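Local coordinates for protein endopolygalacturonase (Chondrostereum purpureum, PDB 1KCC) that probably hydrolyses the alpha-1,4 links between galacturonate units of polygalacturonan, as a right-handed parallel beta-helix enzyme of glycosyl hydrolase family 28, at residues P118-S123 with N151-D156; D174-N179 with H195-G200. All coordinates share one frame; numbering follows the deposited sequence.

Contact 1 of 2, residues P118-S123 with N151-D156; sequences PAQAIS and NTDGFD. With GTR (beta-D-galactopyranuronic acid), chain B.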
loop_
_atom_site.group_PDB
_atom_site.type_symbol
_atom_site.label_atom_id
_atom_site.label_comp_id
_atom_site.label_asym_id
_atom_site.label_seq_id
_atom_site.Cartn_x
_atom_site.Cartn_y
_atom_site.Cartn_z
ATOM N N PRO A 118 7.213 -0.223 -12.787
ATOM C CA PRO A 118 6.518 0.533 -13.847
ATOM C C PRO A 118 5.324 1.318 -13.307
ATOM O O PRO A 118 5.129 2.464 -13.737
ATOM C CB PRO A 118 6.092 -0.559 -14.832
ATOM C CG PRO A 118 7.204 -1.608 -14.673
ATOM C CD PRO A 118 7.418 -1.670 -13.179
ATOM N N ALA A 119 4.562 0.713 -12.406
ATOM C CA ALA A 119 3.426 1.400 -11.743
ATOM C C ALA A 119 3.286 0.733 -10.380
ATOM O O ALA A 119 4.256 0.790 -9.582
ATOM C CB ALA A 119 2.191 1.403 -12.604
ATOM N N GLN A 120 2.158 0.131 -10.076
ATOM C CA GLN A 120 1.965 -0.358 -8.697
ATOM C C GLN A 120 3.033 -1.429 -8.397
ATOM O O GLN A 120 3.283 -2.339 -9.219
ATOM C CB GLN A 120 0.572 -0.956 -8.526
ATOM C CG GLN A 120 -0.558 0.081 -8.655
ATOM C CD GLN A 120 -1.022 0.326 -10.080
ATOM O OE1 GLN A 120 -0.364 0.012 -11.065
ATOM N NE2 GLN A 120 -2.182 1.031 -10.240
ATOM N N ALA A 121 3.634 -1.343 -7.212
ATOM C CA ALA A 121 4.835 -2.152 -6.928
ATOM C C ALA A 121 4.523 -3.534 -6.403
ATOM O O ALA A 121 4.802 -4.531 -7.122
ATOM C CB ALA A 121 5.748 -1.372 -5.984
ATOM N N ILE A 122 3.919 -3.656 -5.224
ATOM C CA ILE A 122 3.726 -4.955 -4.594
ATOM C C ILE A 122 2.230 -5.172 -4.306
ATOM O O ILE A 122 1.632 -4.427 -3.527
ATOM C CB ILE A 122 4.531 -5.108 -3.290
ATOM C CG1 ILE A 122 6.023 -4.856 -3.561
ATOM C CG2 ILE A 122 4.321 -6.467 -2.657
ATOM C CD1 ILE A 122 6.910 -4.887 -2.331
ATOM N N SER A 123 1.657 -6.192 -4.932
ATOM C CA SER A 123 0.290 -6.637 -4.663
ATOM C C SER A 123 0.353 -7.820 -3.701
ATOM O O SER A 123 1.068 -8.767 -3.927
ATOM C CB SER A 123 -0.356 -7.020 -5.961
ATOM O OG SER A 123 -1.646 -7.579 -5.751
ATOM N N ASN A 151 0.905 6.337 -10.167
ATOM C CA ASN A 151 0.261 5.077 -9.766
ATOM C C ASN A 151 1.304 4.052 -9.265
ATOM O O ASN A 151 1.089 2.844 -9.368
ATOM C CB ASN A 151 -0.592 4.445 -10.873
ATOM C CG ASN A 151 -1.744 5.351 -11.262
ATOM O OD1 ASN A 151 -1.827 5.780 -12.424
ATOM N ND2 ASN A 151 -2.648 5.658 -10.333
ATOM N N THR A 152 2.357 4.577 -8.632
ATOM C CA THR A 152 3.455 3.721 -8.115
ATOM C C THR A 152 3.216 3.299 -6.663
ATOM O O THR A 152 4.100 3.403 -5.820
ATOM C CB THR A 152 4.783 4.454 -8.302
ATOM O OG1 THR A 152 4.568 5.824 -7.885
ATOM C CG2 THR A 152 5.253 4.406 -9.759
ATOM N N ASP A 153 2.013 2.741 -6.424
ATOM C CA ASP A 153 1.666 2.340 -5.060
ATOM C C ASP A 153 2.745 1.417 -4.477
ATOM O O ASP A 153 3.248 0.531 -5.143
ATOM C CB ASP A 153 0.373 1.510 -5.069
ATOM C CG ASP A 153 -0.854 2.161 -5.645
ATOM O OD1 ASP A 153 -0.718 3.095 -6.457
ATOM O OD2 ASP A 153 -1.976 1.715 -5.303
ATOM N N GLY A 154 3.040 1.595 -3.179
ATOM C CA GLY A 154 3.999 0.705 -2.556
ATOM C C GLY A 154 3.450 -0.701 -2.376
ATOM O O GLY A 154 3.977 -1.679 -2.920
ATOM N N PHE A 155 2.353 -0.784 -1.600
ATOM C CA PHE A 155 1.702 -2.030 -1.270
ATOM C C PHE A 155 0.196 -1.890 -1.511
ATOM O O PHE A 155 -0.408 -0.991 -0.941
ATOM C CB PHE A 155 1.882 -2.408 0.208
ATOM C CG PHE A 155 3.325 -2.470 0.625
ATOM C CD1 PHE A 155 4.038 -3.685 0.496
ATOM C CD2 PHE A 155 3.989 -1.381 1.150
ATOM C CE1 PHE A 155 5.379 -3.723 0.892
ATOM C CE2 PHE A 155 5.307 -1.428 1.516
ATOM C CZ PHE A 155 6.035 -2.608 1.387
ATOM N N ASP A 156 -0.354 -2.761 -2.359
ATOM C CA ASP A 156 -1.808 -2.846 -2.543
ATOM C C ASP A 156 -2.274 -4.131 -1.907
ATOM O O ASP A 156 -1.806 -5.236 -2.300
ATOM C CB ASP A 156 -2.122 -2.837 -4.033
ATOM C CG ASP A 156 -1.827 -1.514 -4.691
ATOM O OD1 ASP A 156 -2.140 -0.466 -4.026
ATOM O OD2 ASP A 156 -1.385 -1.466 -5.836
HETATM C C1 GTR B . -4.279 10.353 -8.588
HETATM C C2 GTR B . -4.225 9.155 -9.522
HETATM C C3 GTR B . -5.369 8.303 -9.300
HETATM C C4 GTR B . -5.458 7.813 -7.823
HETATM C C5 GTR B . -5.424 9.094 -6.966
HETATM C C6 GTR B . -5.389 8.744 -5.492
HETATM O O1 GTR B . -3.173 11.185 -8.766
HETATM O O2 GTR B . -4.190 9.633 -10.883
HETATM O O3 GTR B . -5.267 7.105 -10.181
HETATM O O4 GTR B . -4.364 6.931 -7.531
HETATM O O5 GTR B . -4.254 9.895 -7.242
HETATM O O6A GTR B . -4.387 8.949 -4.773
HETATM O O6B GTR B . -6.440 8.259 -5.057
HETATM O O HOH W 1 -3.713 1.068 -7.485
#
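Two successive coils of the parallel beta-helix run side by side here, where a turn leads into each strand, and Ile122 pairs with Phe155 and Ser123 with Asp156 in parallel register. Ala121 N gives a hydrogen bond to Asp153 O at 2.8 Å, approaching nearly along the C=O axis. One residue on, Ile122 N reaches Gly154 O at 3.0 Å in a more bent bond. Asp156 N closes the set on Ile122 O at 2.8 Å.

On the face of Ile122 and Phe155, the two side chains lie alongside each other, pointing the same way, and Ile122 CD1 meets ring atom CE1 of Phe155 at 3.8 Å. Coil-to-coil stacking of apolar side chains is the usual filling of a beta-helix interior; Ile136 and Val138 of strand 130-139 pack on Ile122 from within. The other face carries Ser123 and Asp156, and Gln120, ahead of the strand, lays its side chain over Asp156. With CG beside the backbone N (chi1 -66°), Gln120 CG comes to 3.3 Å from Asp156 OD2, and the bend at chi2 turns the amide alongside that of Asn151, the planes 15° apart. A water accepts from Gln120 NE2 and donates to Asp153 OD2 at 2.9 Å, bridging the segments, while NE2 also hydrogen-bonds to Thr90 OG1.

Asn151 ND2 donates to O3 of the bound galacturonate at 3.0 Å and 153°, while its OD1 receives Thr90 N, so both ends of the amide are fixed.

Contact 2 of 2, residues D174-N179 with H195-G200; sequences DCIAIN and HGISIG. With GTR (beta-D-galactopyranuronic acid), chain B.
Ser198 OG meets the Asp174 carboxylate from above its plane: it donates to OD1 over 2.7 Å, yet lies 59° out of that plane. Ser198 turns OG beside its backbone N, on the face it shares with Ala177. Arg226 and Lys228 form salt bridges to Asp174 OD1 and OD2, respectively.

Beyond this pair along the chains the backbones join as parallel beta-helix strands, their short axes 4.3 Å apart and 19° from aligned. Ser198 N donates to Ile176 O, and Ser198 O accepts from Ile178 N at 2.9 Å. Gly200 N then reaches Ile178 O from above the carbonyl plane. Towards the interior, Ile176 CG2 and Ile197 CG2 touch at 3.7 Å as the two side chains cross. Cys175 N hydrogen-bonds to Gly196 O, and a disulfide joins Cys175 to Cys191 in strand 190-192.

With an alanine at Asp174, Arg226 and Lys228 would probably lose their shared anion, and Ser198 OG its acceptor.

His195 ND1 donates to galacturonate O6A at 2.7 Å and 164°, near the ring plane. Arg226 and Lys228 also bond the sugar, which places Asp174 beside its site, consistent with the acid cluster (Asp153, Asp173, Asp174) of family 28 active sites.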
loop_
_atom_site.group_PDB
_atom_site.type_symbol
_atom_site.label_atom_id
_atom_site.label_comp_id
_atom_site.label_asym_id
_atom_site.label_seq_id
_atom_site.Cartn_x
_atom_site.Cartn_y
_atom_site.Cartn_z
ATOM N N ASP A 174 -0.277 6.048 -3.339
ATOM C CA ASP A 174 -0.443 5.547 -1.979
ATOM C C ASP A 174 0.787 4.771 -1.533
ATOM O O ASP A 174 1.295 3.903 -2.264
ATOM C CB ASP A 174 -1.697 4.659 -1.884
ATOM C CG ASP A 174 -2.972 5.505 -1.978
ATOM O OD1 ASP A 174 -3.002 6.589 -1.349
ATOM O OD2 ASP A 174 -3.947 5.010 -2.593
ATOM N N CYS A 175 1.235 5.018 -0.330
ATOM C CA CYS A 175 2.285 4.192 0.250
ATOM C C CYS A 175 1.797 2.751 0.428
ATOM O O CYS A 175 2.468 1.777 0.093
ATOM C CB CYS A 175 2.705 4.892 1.550
ATOM S SG CYS A 175 4.014 4.119 2.450
ATOM N N ILE A 176 0.579 2.660 0.996
ATOM C CA ILE A 176 -0.199 1.441 1.077
ATOM C C ILE A 176 -1.620 1.840 0.706
ATOM O O ILE A 176 -2.083 2.935 1.093
ATOM C CB ILE A 176 -0.149 0.787 2.452
ATOM C CG1 ILE A 176 -0.998 -0.494 2.484
ATOM C CG2 ILE A 176 -0.497 1.756 3.596
ATOM C CD1 ILE A 176 -0.775 -1.397 3.694
ATOM N N ALA A 177 -2.287 0.946 -0.026
ATOM C CA ALA A 177 -3.746 1.036 -0.220
ATOM C C ALA A 177 -4.315 -0.303 0.230
ATOM O O ALA A 177 -4.001 -1.359 -0.346
ATOM C CB ALA A 177 -4.090 1.303 -1.677
ATOM N N ILE A 178 -5.144 -0.265 1.274
ATOM C CA ILE A 178 -5.801 -1.467 1.794
ATOM C C ILE A 178 -7.180 -1.478 1.145
ATOM O O ILE A 178 -8.041 -0.647 1.482
ATOM C CB ILE A 178 -5.903 -1.434 3.332
ATOM C CG1 ILE A 178 -4.503 -1.343 3.935
ATOM C CG2 ILE A 178 -6.696 -2.638 3.777
ATOM C CD1 ILE A 178 -4.504 -1.054 5.440
ATOM N N ASN A 179 -7.379 -2.427 0.225
ATOM C CA ASN A 179 -8.588 -2.452 -0.580
ATOM C C ASN A 179 -9.633 -3.470 -0.138
ATOM O O ASN A 179 -10.802 -3.319 -0.484
ATOM C CB ASN A 179 -8.188 -2.710 -2.034
ATOM C CG ASN A 179 -7.376 -1.585 -2.638
ATOM O OD1 ASN A 179 -6.288 -1.825 -3.248
ATOM N ND2 ASN A 179 -7.894 -0.420 -2.475
ATOM N N HIS A 195 1.062 9.543 -1.827
ATOM C CA HIS A 195 -0.274 9.991 -1.486
ATOM C C HIS A 195 -0.694 9.524 -0.091
ATOM O O HIS A 195 -1.883 9.681 0.231
ATOM C CB HIS A 195 -1.299 9.571 -2.540
ATOM C CG HIS A 195 -1.065 10.204 -3.905
ATOM N ND1 HIS A 195 -1.927 10.014 -4.969
ATOM C CD2 HIS A 195 -0.083 11.001 -4.364
ATOM C CE1 HIS A 195 -1.468 10.657 -6.017
ATOM N NE2 HIS A 195 -0.338 11.263 -5.683
ATOM N N GLY A 196 0.229 9.059 0.708
ATOM C CA GLY A 196 -0.075 8.761 2.131
ATOM C C GLY A 196 -0.539 7.341 2.339
ATOM O O GLY A 196 -0.388 6.438 1.509
ATOM N N ILE A 197 -1.098 7.136 3.532
ATOM C CA ILE A 197 -1.517 5.790 3.979
ATOM C C ILE A 197 -3.021 5.670 3.803
ATOM O O ILE A 197 -3.771 6.419 4.443
ATOM C CB ILE A 197 -1.132 5.580 5.448
ATOM C CG1 ILE A 197 0.403 5.623 5.625
ATOM C CG2 ILE A 197 -1.720 4.277 5.985
ATOM C CD1 ILE A 197 0.807 5.668 7.113
ATOM N N SER A 198 -3.449 4.783 2.888
ATOM C CA SER A 198 -4.858 4.749 2.491
ATOM C C SER A 198 -5.526 3.411 2.782
ATOM O O SER A 198 -4.969 2.327 2.597
ATOM C CB SER A 198 -4.992 5.026 0.999
ATOM O OG SER A 198 -4.687 6.371 0.746
ATOM N N ILE A 199 -6.822 3.565 3.128
ATOM C CA ILE A 199 -7.787 2.491 2.983
ATOM C C ILE A 199 -8.666 2.852 1.808
ATOM O O ILE A 199 -9.229 3.970 1.766
ATOM C CB ILE A 199 -8.615 2.294 4.286
ATOM C CG1 ILE A 199 -7.694 1.822 5.402
ATOM C CG2 ILE A 199 -9.800 1.373 3.991
ATOM C CD1 ILE A 199 -8.346 1.872 6.778
ATOM N N GLY A 200 -8.725 1.952 0.819
ATOM C CA GLY A 200 -9.490 2.165 -0.401
ATOM C C GLY A 200 -8.608 2.627 -1.580
ATOM O O GLY A 200 -7.392 2.642 -1.503
HETATM C C1 GTR B . -4.279 10.353 -8.588
HETATM C C2 GTR B . -4.225 9.155 -9.522
HETATM C C3 GTR B . -5.369 8.303 -9.300
HETATM C C4 GTR B . -5.458 7.813 -7.823
HETATM C C5 GTR B . -5.424 9.094 -6.966
HETATM C C6 GTR B . -5.389 8.744 -5.492
HETATM O O1 GTR B . -3.173 11.185 -8.766
HETATM O O2 GTR B . -4.190 9.633 -10.883
HETATM O O3 GTR B . -5.267 7.105 -10.181
HETATM O O4 GTR B . -4.364 6.931 -7.531
HETATM O O5 GTR B . -4.254 9.895 -7.242
HETATM O O6A GTR B . -4.387 8.949 -4.773
HETATM O O6B GTR B . -6.440 8.259 -5.057
#

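In the fold
Contact 1 and contact 2 supply four consecutive strands of one parallel sheet of the beta-helix, with centres 10 Å apart; strands 155-158 and 176-179 are neighbours in it. The junction is direct: Phe155 O to Ala177 N is 2.8 Å and Gly154 N to Asp174 O is 3.0 Å, both probable hydrogen bonds. Side chains meet as well, Asp156 OD1 lying 3.5 Å from Ala177 CB. Both contacts send a residue from the turn before a strand to the same galacturonate: Asn151 donates to its O3 and His195, the predicted active-site residue, to its carboxylate. Asp173, immediately before segment 174-179, also bonds the sugar, and its side chain comes within about 3 Å of that of Asp153, so the acids of the two contacts cluster beside the sugar.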